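BIFUNCTIONAL PROTEIN Proline utilization A (PutA) (Corynebacterium freiburgense, PDB 5UX5) oxidises proline to glutamate in two steps, pairing an FAD-dependent proline dehydrogenase with an NAD-dependent glutamate semialdehyde dehydrogenase in one chain. Local coordinates at residues F228-M233 with G261-A266; L297-N302 with I349-L354; N870-R875 with Q883-G888. One frame throughout, in Å; residues are numbered along the deposited sequence.

Interaction 1: F228-M233 with G261-A266. With FAD (flavin-adenine dinucleotide), chain E.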
loop_
_atom_site.group_PDB
_atom_site.type_symbol
_atom_site.label_atom_id
_atom_site.label_comp_id
_atom_site.label_asym_id
_atom_site.label_seq_id
_atom_site.Cartn_x
_atom_site.Cartn_y
_atom_site.Cartn_z
ATOM N N PHE A 228 -7.554 28.350 -25.041
ATOM C CA PHE A 228 -7.266 28.277 -23.608
ATOM C C PHE A 228 -6.991 26.842 -23.161
ATOM O O PHE A 228 -7.795 25.935 -23.426
ATOM C CB PHE A 228 -8.455 28.835 -22.826
ATOM C CG PHE A 228 -8.197 29.047 -21.373
ATOM C CD1 PHE A 228 -7.653 30.233 -20.912
ATOM C CD2 PHE A 228 -8.544 28.060 -20.450
ATOM C CE1 PHE A 228 -7.431 30.427 -19.569
ATOM C CE2 PHE A 228 -8.321 28.238 -19.097
ATOM C CZ PHE A 228 -7.776 29.428 -18.655
ATOM N N ILE A 229 -5.876 26.651 -22.453
ATOM C CA ILE A 229 -5.481 25.368 -21.875
ATOM C C ILE A 229 -5.566 25.470 -20.359
ATOM O O ILE A 229 -4.967 26.369 -19.751
ATOM C CB ILE A 229 -4.058 24.964 -22.309
ATOM C CG1 ILE A 229 -4.003 24.731 -23.818
ATOM C CG2 ILE A 229 -3.561 23.756 -21.532
ATOM C CD1 ILE A 229 -2.623 24.783 -24.375
ATOM N N ASN A 230 -6.305 24.547 -19.752
ATOM C CA ASN A 230 -6.432 24.490 -18.305
ATOM C C ASN A 230 -5.806 23.210 -17.777
ATOM O O ASN A 230 -5.994 22.128 -18.348
ATOM C CB ASN A 230 -7.879 24.594 -17.846
ATOM C CG ASN A 230 -7.975 24.669 -16.354
ATOM O OD1 ASN A 230 -7.890 25.741 -15.759
ATOM N ND2 ASN A 230 -8.117 23.521 -15.733
ATOM N N LEU A 231 -5.019 23.349 -16.716
ATOM C CA LEU A 231 -4.435 22.209 -16.030
ATOM C C LEU A 231 -5.370 21.833 -14.888
ATOM O O LEU A 231 -5.556 22.610 -13.942
ATOM C CB LEU A 231 -3.021 22.526 -15.538
ATOM C CG LEU A 231 -1.884 22.709 -16.539
ATOM C CD1 LEU A 231 -0.585 23.074 -15.873
ATOM C CD2 LEU A 231 -1.692 21.451 -17.347
ATOM N N ASP A 232 -5.959 20.642 -14.979
ATOM C CA ASP A 232 -6.859 20.166 -13.936
ATOM C C ASP A 232 -6.062 19.560 -12.779
ATOM O O ASP A 232 -4.871 19.234 -12.903
ATOM C CB ASP A 232 -7.841 19.118 -14.473
ATOM C CG ASP A 232 -8.842 19.687 -15.457
ATOM O OD1 ASP A 232 -9.011 20.919 -15.488
ATOM O OD2 ASP A 232 -9.470 18.896 -16.194
ATOM N N MET A 233 -6.740 19.418 -11.642
ATOM C CA MET A 233 -6.179 18.784 -10.452
ATOM C C MET A 233 -7.217 17.875 -9.832
ATOM O O MET A 233 -8.366 18.286 -9.650
ATOM C CB MET A 233 -5.723 19.807 -9.421
ATOM C CG MET A 233 -4.513 20.527 -9.888
ATOM S SD MET A 233 -3.614 21.212 -8.546
ATOM C CE MET A 233 -4.027 19.990 -7.308
ATOM N N GLY A 261 -4.607 28.586 -17.689
ATOM C CA GLY A 261 -5.323 28.452 -16.439
ATOM C C GLY A 261 -4.941 27.205 -15.665
ATOM O O GLY A 261 -4.339 26.271 -16.186
ATOM N N ILE A 262 -5.344 27.209 -14.400
ATOM C CA ILE A 262 -5.054 26.137 -13.461
ATOM C C ILE A 262 -6.174 26.117 -12.437
ATOM O O ILE A 262 -6.767 27.156 -12.127
ATOM C CB ILE A 262 -3.674 26.327 -12.784
ATOM C CG1 ILE A 262 -3.377 25.176 -11.819
ATOM C CG2 ILE A 262 -3.623 27.620 -12.014
ATOM C CD1 ILE A 262 -2.005 25.275 -11.223
ATOM N N VAL A 263 -6.447 24.917 -11.892
ATOM C CA VAL A 263 -7.525 24.679 -10.924
ATOM C C VAL A 263 -6.969 24.735 -9.507
ATOM O O VAL A 263 -5.876 24.229 -9.238
ATOM C CB VAL A 263 -8.196 23.311 -11.175
ATOM C CG1 VAL A 263 -9.085 22.945 -10.035
ATOM C CG2 VAL A 263 -9.023 23.334 -12.436
ATOM N N LEU A 264 -7.707 25.358 -8.599
ATOM C CA LEU A 264 -7.484 25.165 -7.168
ATOM C C LEU A 264 -8.735 24.563 -6.540
ATOM O O LEU A 264 -9.857 24.994 -6.832
ATOM C CB LEU A 264 -7.104 26.462 -6.448
ATOM C CG LEU A 264 -5.702 26.957 -6.804
ATOM C CD1 LEU A 264 -5.307 28.236 -6.010
ATOM C CD2 LEU A 264 -4.700 25.837 -6.616
ATOM N N GLN A 265 -8.541 23.543 -5.710
ATOM C CA GLN A 265 -9.642 22.909 -4.989
ATOM C C GLN A 265 -9.765 23.578 -3.623
ATOM O O GLN A 265 -8.877 23.436 -2.772
ATOM C CB GLN A 265 -9.406 21.410 -4.831
ATOM C CG GLN A 265 -8.722 20.786 -5.999
ATOM C CD GLN A 265 -8.386 19.320 -5.793
ATOM O OE1 GLN A 265 -7.304 18.991 -5.288
ATOM N NE2 GLN A 265 -9.252 18.441 -6.272
ATOM N N ALA A 266 -10.880 24.289 -3.406
ATOM C CA ALA A 266 -11.095 24.993 -2.146
ATOM C C ALA A 266 -11.224 24.070 -0.938
ATOM O O ALA A 266 -11.043 24.550 0.183
ATOM C CB ALA A 266 -12.362 25.848 -2.209
HETATM P PA FAD E . -21.991 21.838 -3.261
HETATM O O1A FAD E . -23.114 20.874 -2.745
HETATM O O2A FAD E . -21.973 23.219 -2.800
HETATM O O5B FAD E . -20.581 21.482 -2.971
HETATM C C5B FAD E . -20.214 20.121 -2.840
HETATM C C4B FAD E . -18.744 20.053 -2.472
HETATM O O4B FAD E . -18.559 20.273 -1.104
HETATM C C3B FAD E . -18.125 18.721 -2.754
HETATM O O3B FAD E . -17.746 18.498 -4.066
HETATM C C2B FAD E . -16.964 18.713 -1.827
HETATM O O2B FAD E . -15.836 19.248 -2.416
HETATM C C1B FAD E . -17.476 19.492 -0.650
HETATM N N9A FAD E . -17.907 18.643 0.450
HETATM C C8A FAD E . -19.134 18.004 0.570
HETATM N N7A FAD E . -19.160 17.287 1.711
HETATM C C5A FAD E . -17.968 17.426 2.413
HETATM C C6A FAD E . -17.469 16.934 3.635
HETATM N N6A FAD E . -18.214 16.040 4.505
HETATM N N1A FAD E . -16.234 17.292 4.020
HETATM C C2A FAD E . -15.470 18.114 3.234
HETATM N N3A FAD E . -15.926 18.608 2.041
HETATM C C4A FAD E . -17.151 18.291 1.606
HETATM N N1 FAD E . -13.321 19.074 -9.196
HETATM C C2 FAD E . -11.902 18.864 -9.046
HETATM O O2 FAD E . -11.448 18.245 -7.905
HETATM N N3 FAD E . -11.033 19.229 -10.082
HETATM C C4 FAD E . -11.499 19.839 -11.248
HETATM O O4 FAD E . -10.618 20.204 -12.251
HETATM C C4X FAD E . -12.947 20.211 -11.351
HETATM N N5 FAD E . -13.449 20.969 -12.403
HETATM C C5X FAD E . -14.800 21.340 -12.441
HETATM C C6 FAD E . -15.317 22.103 -13.505
HETATM C C7 FAD E . -16.664 22.446 -13.512
HETATM C C7M FAD E . -17.247 23.250 -14.637
HETATM C C8 FAD E . -17.495 22.070 -12.486
HETATM C C8M FAD E . -18.941 22.445 -12.499
HETATM C C9 FAD E . -16.993 21.317 -11.435
HETATM C C9A FAD E . -15.658 20.959 -11.415
HETATM N N10 FAD E . -15.177 20.199 -10.309
HETATM C C10 FAD E . -13.820 19.815 -10.260
HETATM C "C1'" FAD E . -16.111 19.764 -9.255
HETATM C "C2'" FAD E . -16.159 20.590 -7.998
HETATM O "O2'" FAD E . -14.961 20.439 -7.325
HETATM C "C3'" FAD E . -17.373 20.105 -7.176
HETATM O "O3'" FAD E . -17.145 18.797 -6.818
HETATM C "C4'" FAD E . -18.758 20.165 -7.831
HETATM O "O4'" FAD E . -18.860 21.128 -8.817
HETATM C "C5'" FAD E . -19.920 20.260 -6.816
HETATM O "O5'" FAD E . -19.770 21.227 -5.783
HETATM P P FAD E . -20.690 22.553 -5.631
HETATM O O1P FAD E . -19.961 23.936 -5.434
HETATM O O2P FAD E . -21.613 22.339 -6.892
HETATM O O3P FAD E . -21.960 22.159 -4.705
#

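Interaction 2: L297-N302 with I349-L354. With FAD (flavin-adenine dinucleotide), chain E.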
loop_
_atom_site.group_PDB
_atom_site.type_symbol
_atom_site.label_atom_id
_atom_site.label_comp_id
_atom_site.label_asym_id
_atom_site.label_seq_id
_atom_site.Cartn_x
_atom_site.Cartn_y
_atom_site.Cartn_z
ATOM N N LEU A 297 -11.773 28.043 -9.715
ATOM C CA LEU A 297 -12.069 27.680 -8.339
ATOM C C LEU A 297 -13.098 26.567 -8.325
ATOM O O LEU A 297 -14.214 26.765 -8.810
ATOM C CB LEU A 297 -12.621 28.880 -7.586
ATOM C CG LEU A 297 -11.590 29.796 -6.981
ATOM C CD1 LEU A 297 -12.288 30.612 -5.919
ATOM C CD2 LEU A 297 -10.497 28.964 -6.430
ATOM N N VAL A 298 -12.736 25.411 -7.759
ATOM C CA VAL A 298 -13.656 24.296 -7.557
ATOM C C VAL A 298 -13.660 23.960 -6.073
ATOM O O VAL A 298 -12.769 24.366 -5.319
ATOM C CB VAL A 298 -13.289 23.045 -8.394
ATOM C CG1 VAL A 298 -13.068 23.396 -9.886
ATOM C CG2 VAL A 298 -12.075 22.355 -7.815
ATOM N N LYS A 299 -14.696 23.249 -5.633
ATOM C CA LYS A 299 -14.666 22.848 -4.224
ATOM C C LYS A 299 -13.823 21.594 -4.023
ATOM O O LYS A 299 -13.067 21.511 -3.048
ATOM C CB LYS A 299 -16.089 22.704 -3.664
ATOM C CG LYS A 299 -16.703 24.083 -3.314
ATOM C CD LYS A 299 -18.206 24.072 -2.974
ATOM C CE LYS A 299 -18.756 25.525 -2.922
ATOM N NZ LYS A 299 -20.217 25.699 -2.558
ATOM N N GLY A 300 -13.893 20.640 -4.956
ATOM C CA GLY A 300 -13.067 19.436 -4.923
ATOM C C GLY A 300 -13.868 18.167 -5.129
ATOM O O GLY A 300 -14.910 17.995 -4.486
ATOM N N ALA A 301 -13.413 17.263 -6.006
ATOM C CA ALA A 301 -14.213 16.099 -6.384
ATOM C C ALA A 301 -13.647 14.767 -5.888
ATOM O O ALA A 301 -14.211 13.717 -6.199
ATOM C CB ALA A 301 -14.392 16.055 -7.897
ATOM N N ASN A 302 -12.591 14.774 -5.087
ATOM C CA ASN A 302 -11.870 13.553 -4.766
ATOM C C ASN A 302 -11.868 13.258 -3.256
ATOM O O ASN A 302 -10.926 12.654 -2.735
ATOM C CB ASN A 302 -10.451 13.642 -5.315
ATOM C CG ASN A 302 -9.734 12.320 -5.286
ATOM O OD1 ASN A 302 -10.253 11.290 -5.757
ATOM N ND2 ASN A 302 -8.544 12.321 -4.682
ATOM N N ILE A 349 -15.317 30.699 -11.427
ATOM C CA ILE A 349 -16.046 30.070 -10.330
ATOM C C ILE A 349 -16.760 28.850 -10.900
ATOM O O ILE A 349 -17.629 28.971 -11.769
ATOM C CB ILE A 349 -17.038 31.045 -9.662
ATOM C CG1 ILE A 349 -16.437 31.765 -8.449
ATOM C CG2 ILE A 349 -18.260 30.319 -9.166
ATOM C CD1 ILE A 349 -15.414 32.759 -8.768
ATOM N N ALA A 350 -16.389 27.669 -10.421
ATOM C CA ALA A 350 -16.928 26.408 -10.923
ATOM C C ALA A 350 -17.806 25.827 -9.821
ATOM O O ALA A 350 -17.326 25.111 -8.940
ATOM C CB ALA A 350 -15.820 25.429 -11.329
ATOM N N SER A 351 -19.093 26.167 -9.856
ATOM C CA SER A 351 -20.024 25.690 -8.846
ATOM C C SER A 351 -21.443 25.750 -9.395
ATOM O O SER A 351 -21.788 26.675 -10.137
ATOM C CB SER A 351 -19.925 26.513 -7.558
ATOM O OG SER A 351 -20.870 26.049 -6.602
ATOM N N HIS A 352 -22.257 24.754 -9.039
ATOM C CA HIS A 352 -23.699 24.816 -9.270
ATOM C C HIS A 352 -24.453 25.319 -8.050
ATOM O O HIS A 352 -25.687 25.404 -8.082
ATOM C CB HIS A 352 -24.249 23.455 -9.693
ATOM C CG HIS A 352 -24.024 23.147 -11.136
ATOM N ND1 HIS A 352 -24.768 23.727 -12.141
ATOM C CD2 HIS A 352 -23.146 22.316 -11.745
ATOM C CE1 HIS A 352 -24.351 23.274 -13.311
ATOM N NE2 HIS A 352 -23.369 22.416 -13.097
ATOM N N ASN A 353 -23.735 25.630 -6.975
ATOM C CA ASN A 353 -24.313 26.265 -5.803
ATOM C C ASN A 353 -24.615 27.726 -6.118
ATOM O O ASN A 353 -23.696 28.541 -6.255
ATOM C CB ASN A 353 -23.342 26.144 -4.638
ATOM C CG ASN A 353 -23.923 26.655 -3.360
ATOM O OD1 ASN A 353 -24.371 27.802 -3.276
ATOM N ND2 ASN A 353 -23.935 25.804 -2.352
ATOM N N LEU A 354 -25.902 28.065 -6.220
ATOM C CA LEU A 354 -26.285 29.399 -6.670
ATOM C C LEU A 354 -25.839 30.480 -5.692
ATOM O O LEU A 354 -25.548 31.613 -6.100
ATOM C CB LEU A 354 -27.798 29.459 -6.835
ATOM C CG LEU A 354 -28.350 28.537 -7.910
ATOM C CD1 LEU A 354 -29.896 28.537 -7.911
ATOM C CD2 LEU A 354 -27.766 28.933 -9.252
HETATM P PA FAD E . -21.991 21.838 -3.261
HETATM O O1A FAD E . -23.114 20.874 -2.745
HETATM O O2A FAD E . -21.973 23.219 -2.800
HETATM O O5B FAD E . -20.581 21.482 -2.971
HETATM C C5B FAD E . -20.214 20.121 -2.840
HETATM C C4B FAD E . -18.744 20.053 -2.472
HETATM O O4B FAD E . -18.559 20.273 -1.104
HETATM C C3B FAD E . -18.125 18.721 -2.754
HETATM O O3B FAD E . -17.746 18.498 -4.066
HETATM C C2B FAD E . -16.964 18.713 -1.827
HETATM O O2B FAD E . -15.836 19.248 -2.416
HETATM C C1B FAD E . -17.476 19.492 -0.650
HETATM N N9A FAD E . -17.907 18.643 0.450
HETATM C C8A FAD E . -19.134 18.004 0.570
HETATM N N7A FAD E . -19.160 17.287 1.711
HETATM C C5A FAD E . -17.968 17.426 2.413
HETATM C C6A FAD E . -17.469 16.934 3.635
HETATM N N6A FAD E . -18.214 16.040 4.505
HETATM N N1A FAD E . -16.234 17.292 4.020
HETATM C C2A FAD E . -15.470 18.114 3.234
HETATM N N3A FAD E . -15.926 18.608 2.041
HETATM C C4A FAD E . -17.151 18.291 1.606
HETATM N N1 FAD E . -13.321 19.074 -9.196
HETATM C C2 FAD E . -11.902 18.864 -9.046
HETATM O O2 FAD E . -11.448 18.245 -7.905
HETATM N N3 FAD E . -11.033 19.229 -10.082
HETATM C C4 FAD E . -11.499 19.839 -11.248
HETATM O O4 FAD E . -10.618 20.204 -12.251
HETATM C C4X FAD E . -12.947 20.211 -11.351
HETATM N N5 FAD E . -13.449 20.969 -12.403
HETATM C C5X FAD E . -14.800 21.340 -12.441
HETATM C C6 FAD E . -15.317 22.103 -13.505
HETATM C C7 FAD E . -16.664 22.446 -13.512
HETATM C C7M FAD E . -17.247 23.250 -14.637
HETATM C C8 FAD E . -17.495 22.070 -12.486
HETATM C C8M FAD E . -18.941 22.445 -12.499
HETATM C C9 FAD E . -16.993 21.317 -11.435
HETATM C C9A FAD E . -15.658 20.959 -11.415
HETATM N N10 FAD E . -15.177 20.199 -10.309
HETATM C C10 FAD E . -13.820 19.815 -10.260
HETATM C "C1'" FAD E . -16.111 19.764 -9.255
HETATM C "C2'" FAD E . -16.159 20.590 -7.998
HETATM O "O2'" FAD E . -14.961 20.439 -7.325
HETATM C "C3'" FAD E . -17.373 20.105 -7.176
HETATM O "O3'" FAD E . -17.145 18.797 -6.818
HETATM C "C4'" FAD E . -18.758 20.165 -7.831
HETATM O "O4'" FAD E . -18.860 21.128 -8.817
HETATM C "C5'" FAD E . -19.920 20.260 -6.816
HETATM O "O5'" FAD E . -19.770 21.227 -5.783
HETATM P P FAD E . -20.690 22.553 -5.631
HETATM O O1P FAD E . -19.961 23.936 -5.434
HETATM O O2P FAD E . -21.613 22.339 -6.892
HETATM O O3P FAD E . -21.960 22.159 -4.705
#

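Interaction 3: N870-R875 with Q883-G888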
loop_
_atom_site.group_PDB
_atom_site.type_symbol
_atom_site.label_atom_id
_atom_site.label_comp_id
_atom_site.label_asym_id
_atom_site.label_seq_id
_atom_site.Cartn_x
_atom_site.Cartn_y
_atom_site.Cartn_z
ATOM N N ASN A 870 -1.366 -15.424 3.616
ATOM C CA ASN A 870 -1.804 -14.034 3.446
ATOM C C ASN A 870 -2.638 -13.930 2.167
ATOM O O ASN A 870 -2.106 -13.990 1.053
ATOM C CB ASN A 870 -0.600 -13.085 3.407
ATOM C CG ASN A 870 -0.051 -12.747 4.804
ATOM O OD1 ASN A 870 0.640 -13.550 5.425
ATOM N ND2 ASN A 870 -0.339 -11.554 5.278
ATOM N N ALA A 871 -3.951 -13.806 2.345
ATOM C CA ALA A 871 -4.911 -13.586 1.266
ATOM C C ALA A 871 -5.323 -12.105 1.182
ATOM O O ALA A 871 -5.455 -11.417 2.199
ATOM C CB ALA A 871 -6.137 -14.467 1.468
ATOM N N TYR A 872 -5.472 -11.606 -0.042
ATOM C CA TYR A 872 -5.847 -10.217 -0.303
ATOM C C TYR A 872 -6.946 -10.214 -1.344
ATOM O O TYR A 872 -6.957 -11.050 -2.250
ATOM C CB TYR A 872 -4.672 -9.358 -0.803
ATOM C CG TYR A 872 -3.502 -9.298 0.144
ATOM C CD1 TYR A 872 -2.542 -10.282 0.113
ATOM C CD2 TYR A 872 -3.345 -8.254 1.064
ATOM C CE1 TYR A 872 -1.474 -10.253 0.958
ATOM C CE2 TYR A 872 -2.247 -8.220 1.925
ATOM C CZ TYR A 872 -1.322 -9.247 1.860
ATOM O OH TYR A 872 -0.198 -9.302 2.653
ATOM N N ILE A 873 -7.879 -9.286 -1.213
ATOM C CA ILE A 873 -9.014 -9.240 -2.112
ATOM C C ILE A 873 -9.089 -7.844 -2.708
ATOM O O ILE A 873 -9.195 -6.855 -1.976
ATOM C CB ILE A 873 -10.300 -9.652 -1.381
ATOM C CG1 ILE A 873 -10.187 -11.157 -1.091
ATOM C CG2 ILE A 873 -11.524 -9.336 -2.200
ATOM C CD1 ILE A 873 -10.900 -11.631 0.130
ATOM N N ASN A 874 -8.973 -7.763 -4.031
ATOM C CA ASN A 874 -9.036 -6.487 -4.749
ATOM C C ASN A 874 -8.021 -5.471 -4.216
ATOM O O ASN A 874 -8.323 -4.295 -4.040
ATOM C CB ASN A 874 -10.458 -5.921 -4.720
ATOM C CG ASN A 874 -11.444 -6.810 -5.426
ATOM O OD1 ASN A 874 -11.120 -7.416 -6.450
ATOM N ND2 ASN A 874 -12.655 -6.881 -4.911
ATOM N N ARG A 875 -6.796 -5.924 -3.977
ATOM C CA ARG A 875 -5.686 -5.032 -3.688
ATOM C C ARG A 875 -4.399 -5.797 -3.948
ATOM O O ARG A 875 -4.430 -6.978 -4.284
ATOM C CB ARG A 875 -5.758 -4.518 -2.261
ATOM C CG ARG A 875 -6.025 -5.627 -1.273
ATOM C CD ARG A 875 -5.407 -5.280 0.045
ATOM N NE ARG A 875 -3.959 -5.357 -0.040
ATOM C CZ ARG A 875 -3.131 -4.878 0.885
ATOM N NH1 ARG A 875 -3.613 -4.273 1.964
ATOM N NH2 ARG A 875 -1.822 -5.000 0.734
ATOM N N GLN A 883 0.337 -6.217 12.390
ATOM C CA GLN A 883 -0.961 -6.347 13.035
ATOM C C GLN A 883 -2.140 -6.213 12.080
ATOM O O GLN A 883 -3.162 -6.873 12.281
ATOM C CB GLN A 883 -1.085 -5.361 14.183
ATOM C CG GLN A 883 -2.289 -5.656 14.999
ATOM C CD GLN A 883 -2.636 -4.523 15.928
ATOM O OE1 GLN A 883 -2.899 -4.748 17.112
ATOM N NE2 GLN A 883 -2.633 -3.292 15.402
ATOM N N ARG A 884 -2.031 -5.365 11.048
ATOM C CA ARG A 884 -3.068 -5.325 10.015
ATOM C C ARG A 884 -3.087 -6.622 9.230
ATOM O O ARG A 884 -4.146 -7.220 9.028
ATOM C CB ARG A 884 -2.843 -4.159 9.062
ATOM C CG ARG A 884 -3.274 -2.802 9.533
ATOM C CD ARG A 884 -3.296 -1.853 8.351
ATOM N NE ARG A 884 -3.163 -0.453 8.729
ATOM C CZ ARG A 884 -2.962 0.524 7.848
ATOM N NH1 ARG A 884 -2.869 0.240 6.567
ATOM N NH2 ARG A 884 -2.838 1.777 8.245
ATOM N N GLN A 885 -1.930 -7.018 8.698
ATOM C CA GLN A 885 -1.752 -8.269 7.954
ATOM C C GLN A 885 -0.543 -8.961 8.566
ATOM O O GLN A 885 0.595 -8.766 8.115
ATOM C CB GLN A 885 -1.555 -8.024 6.457
ATOM C CG GLN A 885 -2.676 -7.222 5.807
ATOM C CD GLN A 885 -2.338 -5.743 5.734
ATOM O OE1 GLN A 885 -1.156 -5.369 5.777
ATOM N NE2 GLN A 885 -3.372 -4.889 5.660
ATOM N N PRO A 886 -0.740 -9.703 9.651
ATOM C CA PRO A 886 0.334 -10.561 10.160
ATOM C C PRO A 886 0.842 -11.465 9.048
ATOM O O PRO A 886 0.063 -11.997 8.254
ATOM C CB PRO A 886 -0.355 -11.352 11.266
ATOM C CG PRO A 886 -1.522 -10.490 11.661
ATOM C CD PRO A 886 -1.969 -9.803 10.453
ATOM N N PHE A 887 2.153 -11.637 8.974
ATOM C CA PHE A 887 2.759 -12.199 7.774
ATOM C C PHE A 887 3.381 -13.573 8.056
ATOM O O PHE A 887 4.101 -13.748 9.051
ATOM C CB PHE A 887 3.803 -11.228 7.219
ATOM C CG PHE A 887 4.315 -11.601 5.857
ATOM C CD1 PHE A 887 3.580 -11.303 4.732
ATOM C CD2 PHE A 887 5.523 -12.279 5.707
ATOM C CE1 PHE A 887 4.039 -11.654 3.464
ATOM C CE2 PHE A 887 5.987 -12.636 4.461
ATOM C CZ PHE A 887 5.246 -12.319 3.330
ATOM N N GLY A 888 3.098 -14.545 7.169
ATOM C CA GLY A 888 3.642 -15.880 7.268
ATOM C C GLY A 888 2.915 -16.875 6.395
ATOM O O GLY A 888 1.735 -16.682 6.110
#

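Interaction 1: F228-M233 with G261-A266
Phe-228 to Asp-232 and Gly-261 to Gln-265 are neighbouring parallel strands of the proline dehydrogenase barrel, joined through helix 239-251 as a beta-alpha-beta unit. Gly-261 takes part in two backbone bonds: its N donates to Ile-229 O at 3.0 Å, and its O receives Leu-231 N. Further along, Val-263 N donates to Leu-231 O, over 3.2 Å and with a more bent N-H...O angle of 141°. Leu-231 and Ile-262 sit side by side on the face turned to helix 239-251, where they pack on Leu-245 and Phe-246 respectively. On the other face, toward the barrel interior, Phe-228 brings the CZ end of its ring against the backbone of Gly-261, 3.4 Å from its N. CG of Asn-230 is anti to the backbone N (chi1 -174°), which carries the amide across to the second strand; there ND2 touches Val-263 CG2 at 3.4 Å, the two side chains crossing at about a right angle. The same ND2 makes a weak bond to Asp-232 OD1, an oxygen that also has a long, weak ion pair with Arg-296. Val-263 turns both methyls to the flavin, CG2 lying 3.5 Å from FAD O4. At the ends of the strands polar groups take over. Met-233 O accepts from FAD N3 at 2.9 Å in a nearly straight bond (165°), while Gln-265, extended beyond CG, delivers NE2 to FAD O2 at 2.7 Å. NE2 also donates to Glu-234 O, so this amide bridges protein backbone and cofactor. The pyrimidine edge of the flavin is thus read by groups from both strands, an arrangement characteristic of a beta/alpha barrel, whose cofactor site lies at the C-terminal ends of its parallel strands.

Interaction 2: L297-N302 with I349-L354
Val-298 and Ala-350 meet through CG1 and CB at 3.7 Å where two parallel strands of the proline dehydrogenase beta/alpha barrel run out into FAD-binding loops. The backbone bond beside this pair runs from Ala-350 N to Leu-297 O, 2.9 Å. Val-298 CG1 rests on the central part of the flavin, 3.5 Å from FAD N5, and Ala-350 CB approaches C7 of the dimethylbenzene ring. Gly-300 N donates to the ribityl O2' and Ala-301 N to flavin O2, while Gly-300 O accepts from the ribose O2B.

Lys-299 reaches from the first loop to the second alongside the cofactor. Its CB lies near the adenosine ribose, 3.7 Å from FAD O2B. CG faces FAD O1P loosely, CD lies against both O1P and O5B, and CE is 3.2 Å from O1P, the extended chain flanked by Val-326. At the tip, NZ donates to FAD O2A at 3.0 Å, forms a salt bridge with Asp-327 and is hydrogen-bonded to Ser-356 OG; the charged end makes a cation-pi contact with Phe-330. These partners would keep the ammonium charged beside the diphosphate.

The second loop grips the same diphosphate. Ser-351 has OG anti to its backbone N (chi1 178°), where it donates to FAD O1P and accepts from Asn-353 N, closing an ST turn. His-352 N adds a longer bond to O2P. Asn-353 divides its amide: OD1 caps the start of helix 354-367 at Ser-356 N, while ND2 donates to FAD O2A at 3.3 Å. Lys-299 NZ and Asn-353 ND2, two donors 3.7 Å apart, converge on the oxygen O2A.

Interaction 3: N870-R875 with Q883-G888
Asn-870 OD1 is gripped by two donors, Gly-888 N at 3.2 Å and Lys-900 NZ. The bond from Gly-888 is fairly straight (156°), its donor tilted slightly from the amide's carbonyl plane. On the other branch, ND2 donates to Pro-886 O at 3.0 Å, approaching from above that carbonyl's plane, so one side-chain amide bonds to the loop backbone on both sides of Phe-887. The Phe-887 side chain crosses that of Asn-870 at about a right angle, with ring and amide planes 41° apart and CD1 3.8 Å from OD1; it also packs on Leu-847 and Thr-848 of strand 845-852.

Gln-885 CG, anti to its own carbonyl carbon (chi1 -56°), lies 4.0 Å from Tyr-872 CE2; the bend at chi2 turns the amide toward Arg-875. Arg-875 NH1 and Gln-885 NE2 come tip to tip, but both are donors and each has its own acceptor: Glu-965 forms a salt bridge with NH1, and Asn-967 OD1 takes NE2. Gln-885 OE1 accepts from Ile-881 N. Tyr-872 CD2 lies over one face of the guanidinium, toward its rim. The Pro-Phe-Gly sequence held here belongs to the Pro-Phe-Gly-Gly motif familiar in the aldehyde dehydrogenase fold.

How the interactions relate
Interactions 1 and 2 are neighbouring parts of one parallel barrel: strands 260-265 and 293-298 lie side by side, with Ala-266 N 2.7 Å from Val-298 O in a probable hydrogen bond. Both are buried and share FAD, interaction 1 meeting the pyrimidine end of the flavin and interaction 2 the flavin, its ribityl chain and the diphosphate. Accordingly the first is mostly strand pairing and neutral amide chemistry, the second loop groups and a lysine facing phosphates. Interaction 3 belongs to the aldehyde dehydrogenase part, its centre 38 Å from either of the others. Only partly buried, it pins a loop to a strand through one asparagine side chain.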